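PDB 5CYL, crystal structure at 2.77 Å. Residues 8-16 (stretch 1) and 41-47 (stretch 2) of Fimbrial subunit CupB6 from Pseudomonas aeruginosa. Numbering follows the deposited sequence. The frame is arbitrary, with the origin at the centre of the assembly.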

ATOM      1  N   LEU A   8     -18.442   6.837 -40.007  1.00 67.10           N
ATOM      2  CA  LEU A   8     -17.226   6.514 -40.742  1.00 64.52           C
ATOM      3  C   LEU A   8     -16.003   7.025 -39.991  1.00 65.39           C
ATOM      4  O   LEU A   8     -16.084   8.018 -39.275  1.00 65.26           O
ATOM      5  CB  LEU A   8     -17.253   7.175 -42.123  1.00 68.71           C
ATOM      6  CG  LEU A   8     -18.202   6.691 -43.221  1.00 65.87           C
ATOM      7  CD1 LEU A   8     -17.426   5.958 -44.301  1.00 65.49           C
ATOM      8  CD2 LEU A   8     -19.307   5.811 -42.663  1.00 67.39           C
ATOM      9  N   ASN A   9     -14.869   6.354 -40.172  1.00 67.80           N
ATOM     10  CA  ASN A   9     -13.590   6.842 -39.649  1.00 69.70           C
ATOM     11  C   ASN A   9     -13.570   7.154 -38.154  1.00 69.87           C
ATOM     12  O   ASN A   9     -13.119   8.221 -37.744  1.00 64.25           O
ATOM     13  CB  ASN A   9     -13.118   8.058 -40.442  1.00 74.69           C
ATOM     14  CG  ASN A   9     -13.167   7.830 -41.936  1.00 81.24           C
ATOM     15  OD1 ASN A   9     -13.557   8.715 -42.695  1.00 97.18           O
ATOM     16  ND2 ASN A   9     -12.773   6.639 -42.368  1.00 79.92           N
ATOM     17  N   CYS A  10     -14.081   6.232 -37.348  1.00 68.98           N
ATOM     18  CA  CYS A  10     -14.185   6.447 -35.914  1.00 69.95           C
ATOM     19  C   CYS A  10     -12.854   6.654 -35.262  1.00 67.98           C
ATOM     20  O   CYS A  10     -11.862   6.087 -35.695  1.00 71.42           O
ATOM     21  CB  CYS A  10     -14.852   5.271 -35.259  1.00 71.34           C
ATOM     22  SG  CYS A  10     -16.647   5.368 -35.430  1.00 89.07           S
ATOM     23  N   SER A  11     -12.814   7.495 -34.244  1.00 65.69           N
ATOM     24  CA  SER A  11     -11.621   7.636 -33.435  1.00 63.68           C
ATOM     25  C   SER A  11     -12.024   8.014 -32.008  1.00 66.61           C
ATOM     26  O   SER A  11     -13.055   8.688 -31.771  1.00 72.87           O
ATOM     27  CB  SER A  11     -10.671   8.678 -34.024  1.00 62.99           C
ATOM     28  OG  SER A  11     -11.010   9.963 -33.570  1.00 67.53           O
ATOM     29  N   PHE A  12     -11.208   7.611 -31.051  1.00 58.28           N
ATOM     30  CA  PHE A  12     -11.499   7.887 -29.648  1.00 51.44           C
ATOM     31  C   PHE A  12     -10.504   8.906 -29.167  1.00 55.11           C
ATOM     32  O   PHE A  12      -9.324   8.742 -29.450  1.00 65.83           O
ATOM     33  CB  PHE A  12     -11.329   6.622 -28.854  1.00 46.24           C
ATOM     34  CG  PHE A  12     -12.524   5.730 -28.847  1.00 43.14           C
ATOM     35  CD1 PHE A  12     -13.607   6.022 -28.025  1.00 42.92           C
ATOM     36  CD2 PHE A  12     -12.520   4.530 -29.556  1.00 42.94           C
ATOM     37  CE1 PHE A  12     -14.711   5.164 -27.978  1.00 44.77           C
ATOM     38  CE2 PHE A  12     -13.604   3.661 -29.511  1.00 45.26           C
ATOM     39  CZ  PHE A  12     -14.706   3.977 -28.715  1.00 46.85           C
ATOM     40  N   ASP A  13     -10.933   9.953 -28.465  1.00 57.38           N
ATOM     41  CA  ASP A  13      -9.976  10.965 -27.986  1.00 63.32           C
ATOM     42  C   ASP A  13     -10.238  11.404 -26.569  1.00 64.19           C
ATOM     43  O   ASP A  13     -11.374  11.434 -26.131  1.00 64.58           O
ATOM     44  CB  ASP A  13      -9.964  12.180 -28.908  1.00 73.31           C
ATOM     45  CG  ASP A  13      -9.416  11.860 -30.310  1.00 86.15           C
ATOM     46  OD1 ASP A  13      -8.224  11.536 -30.462  1.00 89.67           O
ATOM     47  OD2 ASP A  13     -10.185  11.968 -31.280  1.00 94.29           O
ATOM     48  N   ASN A  14      -9.169  11.762 -25.866  1.00 68.73           N
ATOM     49  CA  ASN A  14      -9.221  12.087 -24.427  1.00 73.23           C
ATOM     50  C   ASN A  14      -9.989  13.351 -24.123  1.00 74.92           C
ATOM     51  O   ASN A  14      -9.875  14.327 -24.861  1.00 77.05           O
ATOM     52  CB  ASN A  14      -7.811  12.253 -23.872  1.00 76.23           C
ATOM     53  CG  ASN A  14      -7.037  10.942 -23.793  1.00 79.86           C
ATOM     54  OD1 ASN A  14      -7.601   9.843 -23.835  1.00 78.00           O
ATOM     55  ND2 ASN A  14      -5.728  11.055 -23.636  1.00 79.12           N
ATOM     56  N   GLY A  15     -10.769  13.310 -23.046  1.00 73.58           N
ATOM     57  CA  GLY A  15     -11.507  14.485 -22.577  1.00 73.50           C
ATOM     58  C   GLY A  15     -10.708  15.176 -21.492  1.00 73.99           C
ATOM     59  O   GLY A  15      -9.485  15.033 -21.448  1.00 72.13           O
ATOM     60  N   LYS A  16     -11.397  15.940 -20.639  1.00 74.73           N
ATOM     61  CA  LYS A  16     -10.793  16.485 -19.409  1.00 73.79           C
ATOM     62  C   LYS A  16     -10.593  15.278 -18.479  1.00 75.62           C
ATOM     63  O   LYS A  16     -11.531  14.518 -18.260  1.00 79.19           O
ATOM     64  CB  LYS A  16     -11.679  17.573 -18.764  1.00 67.32           C
ATOM     65  N   VAL A  41     -14.202   8.340 -16.258  1.00 48.25           N
ATOM     66  CA  VAL A  41     -13.490   8.722 -17.485  1.00 53.72           C
ATOM     67  C   VAL A  41     -14.452   9.012 -18.637  1.00 58.76           C
ATOM     68  O   VAL A  41     -15.366   8.215 -18.936  1.00 64.01           O
ATOM     69  CB  VAL A  41     -12.500   7.640 -17.938  1.00 54.85           C
ATOM     70  CG1 VAL A  41     -11.835   8.050 -19.247  1.00 57.45           C
ATOM     71  CG2 VAL A  41     -11.451   7.396 -16.861  1.00 57.47           C
ATOM     72  N   SER A  42     -14.227  10.135 -19.309  1.00 57.55           N
ATOM     73  CA  SER A  42     -15.027  10.473 -20.486  1.00 61.86           C
ATOM     74  C   SER A  42     -14.171  10.592 -21.739  1.00 58.80           C
ATOM     75  O   SER A  42     -13.215  11.345 -21.765  1.00 60.95           O
ATOM     76  CB  SER A  42     -15.809  11.766 -20.257  1.00 63.71           C
ATOM     77  OG  SER A  42     -16.985  11.751 -21.048  1.00 74.32           O
ATOM     78  N   LEU A  43     -14.513   9.825 -22.766  1.00 55.74           N
ATOM     79  CA  LEU A  43     -13.808   9.878 -24.063  1.00 54.32           C
ATOM     80  C   LEU A  43     -14.671  10.550 -25.143  1.00 57.62           C
ATOM     81  O   LEU A  43     -15.884  10.362 -25.156  1.00 58.15           O
ATOM     82  CB  LEU A  43     -13.444   8.471 -24.519  1.00 50.08           C
ATOM     83  CG  LEU A  43     -12.435   7.712 -23.660  1.00 48.75           C
ATOM     84  CD1 LEU A  43     -12.064   6.410 -24.348  1.00 45.01           C
ATOM     85  CD2 LEU A  43     -11.212   8.585 -23.340  1.00 47.01           C
ATOM     86  N   PHE A  44     -14.068  11.344 -26.019  1.00 55.90           N
ATOM     87  CA  PHE A  44     -14.781  11.832 -27.204  1.00 52.94           C
ATOM     88  C   PHE A  44     -14.759  10.780 -28.308  1.00 52.13           C
ATOM     89  O   PHE A  44     -13.682  10.264 -28.691  1.00 53.14           O
ATOM     90  CB  PHE A  44     -14.138  13.102 -27.715  1.00 52.56           C
ATOM     91  CG  PHE A  44     -14.404  14.301 -26.871  1.00 55.14           C
ATOM     92  CD1 PHE A  44     -15.703  14.728 -26.637  1.00 56.22           C
ATOM     93  CD2 PHE A  44     -13.347  15.058 -26.363  1.00 57.28           C
ATOM     94  CE1 PHE A  44     -15.937  15.877 -25.886  1.00 58.22           C
ATOM     95  CE2 PHE A  44     -13.573  16.203 -25.600  1.00 58.45           C
ATOM     96  CZ  PHE A  44     -14.876  16.606 -25.355  1.00 58.28           C
ATOM     97  N   LEU A  45     -15.932  10.461 -28.823  1.00 48.57           N
ATOM     98  CA  LEU A  45     -16.005   9.609 -29.998  1.00 48.78           C
ATOM     99  C   LEU A  45     -16.298  10.440 -31.274  1.00 50.04           C
ATOM    100  O   LEU A  45     -17.331  11.064 -31.392  1.00 52.17           O
ATOM    101  CB  LEU A  45     -17.007   8.490 -29.783  1.00 46.73           C
ATOM    102  CG  LEU A  45     -17.103   7.400 -30.857  1.00 48.90           C
ATOM    103  CD1 LEU A  45     -15.755   6.935 -31.409  1.00 50.33           C
ATOM    104  CD2 LEU A  45     -17.892   6.214 -30.296  1.00 46.39           C
ATOM    105  N   ASN A  46     -15.361  10.443 -32.213  1.00 51.93           N
ATOM    106  CA  ASN A  46     -15.490  11.222 -33.442  1.00 53.24           C
ATOM    107  C   ASN A  46     -15.564  10.356 -34.682  1.00 58.50           C
ATOM    108  O   ASN A  46     -14.857   9.350 -34.833  1.00 61.15           O
ATOM    109  CB  ASN A  46     -14.362  12.234 -33.518  1.00 52.97           C
ATOM    110  CG  ASN A  46     -14.333  13.130 -32.304  1.00 55.37           C
ATOM    111  OD1 ASN A  46     -15.371  13.488 -31.794  1.00 58.12           O
ATOM    112  ND2 ASN A  46     -13.139  13.460 -31.812  1.00 56.03           N
ATOM    113  N   TYR A  47     -16.473  10.757 -35.554  1.00 61.62           N
ATOM    114  CA  TYR A  47     -16.725  10.027 -36.790  1.00 63.11           C
ATOM    115  C   TYR A  47     -17.253  11.031 -37.765  1.00 62.02           C
ATOM    116  O   TYR A  47     -17.733  12.085 -37.370  1.00 63.47           O
ATOM    117  CB  TYR A  47     -17.764   8.942 -36.555  1.00 61.84           C
ATOM    118  CG  TYR A  47     -19.088   9.503 -36.071  1.00 61.72           C
ATOM    119  CD1 TYR A  47     -19.198  10.060 -34.811  1.00 63.18           C
ATOM    120  CD2 TYR A  47     -20.224   9.463 -36.861  1.00 61.71           C
ATOM    121  CE1 TYR A  47     -20.403  10.571 -34.343  1.00 64.25           C
ATOM    122  CE2 TYR A  47     -21.431   9.972 -36.408  1.00 61.75           C
ATOM    123  CZ  TYR A  47     -21.513  10.525 -35.149  1.00 63.03           C
ATOM    124  OH  TYR A  47     -22.696  11.019 -34.678  1.00 65.48           O
TER

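Two strand segments of one chain, around C10 to N14 and through V41 to Y47, run antiparallel, their directions 145° apart and their axes approaching to 4.5 Å. The register sets S11 opposite N46 and D13 opposite F44 as hydrogen-bonded pairs, with F12 and L45 forming the non-hydrogen-bonded pair between them. Each hydrogen-bonded pair closes a reciprocal ring: S11 N gives to N46 O (2.8 Å) and N46 N returns to S11 O (2.9 Å, nearly straight at 175°), while D13 N reaches F44 O at 2.8 Å and F44 N reaches D13 O at 2.7 Å. Carbonyls also receive CA-H contacts, as from C10 CA to N46 O at 3.2 Å and from F12 CA to F44 O at 3.4 Å. Past N14 the ladder loosens; the hydrogen bond from G15 N to S42 O, at 3.4 Å and 124°, is weak. An ideal CB on G15 would lie 2.8 Å from S42 O, a clash, so the bare glycine suits this close passage.

Alternation puts F12 and L45 on one face and S11, D13, F44 and N46 on the other, a mainly polar face that also carries the F44 ring. On the first, L45 CD1 sits 4.0 Å from the centroid of the F12 ring, 9° off its normal, a CH-pi contact over the ring face. L43 CD1 adds apolar packing at 4.0 Å from F12 CD1, and C10 SG lies 3.9 Å from Y47 CB near the end of the pairing.

On the other face D13 OD2 accepts weak hydrogen bonds from N46 ND2 (3.4 Å) across the strands and from S11 OG (3.2 Å) along its own, so one carboxylate oxygen of D13 is shared, weakly, by S11 and N46. The F44 ring lies near the backbone of D13, N14 and G15, with F44 CE2 4.0 Å from G15 CA. The rule is economical: the four backbone hydrogen bonds match the register, and alternation gives each face its own contacts.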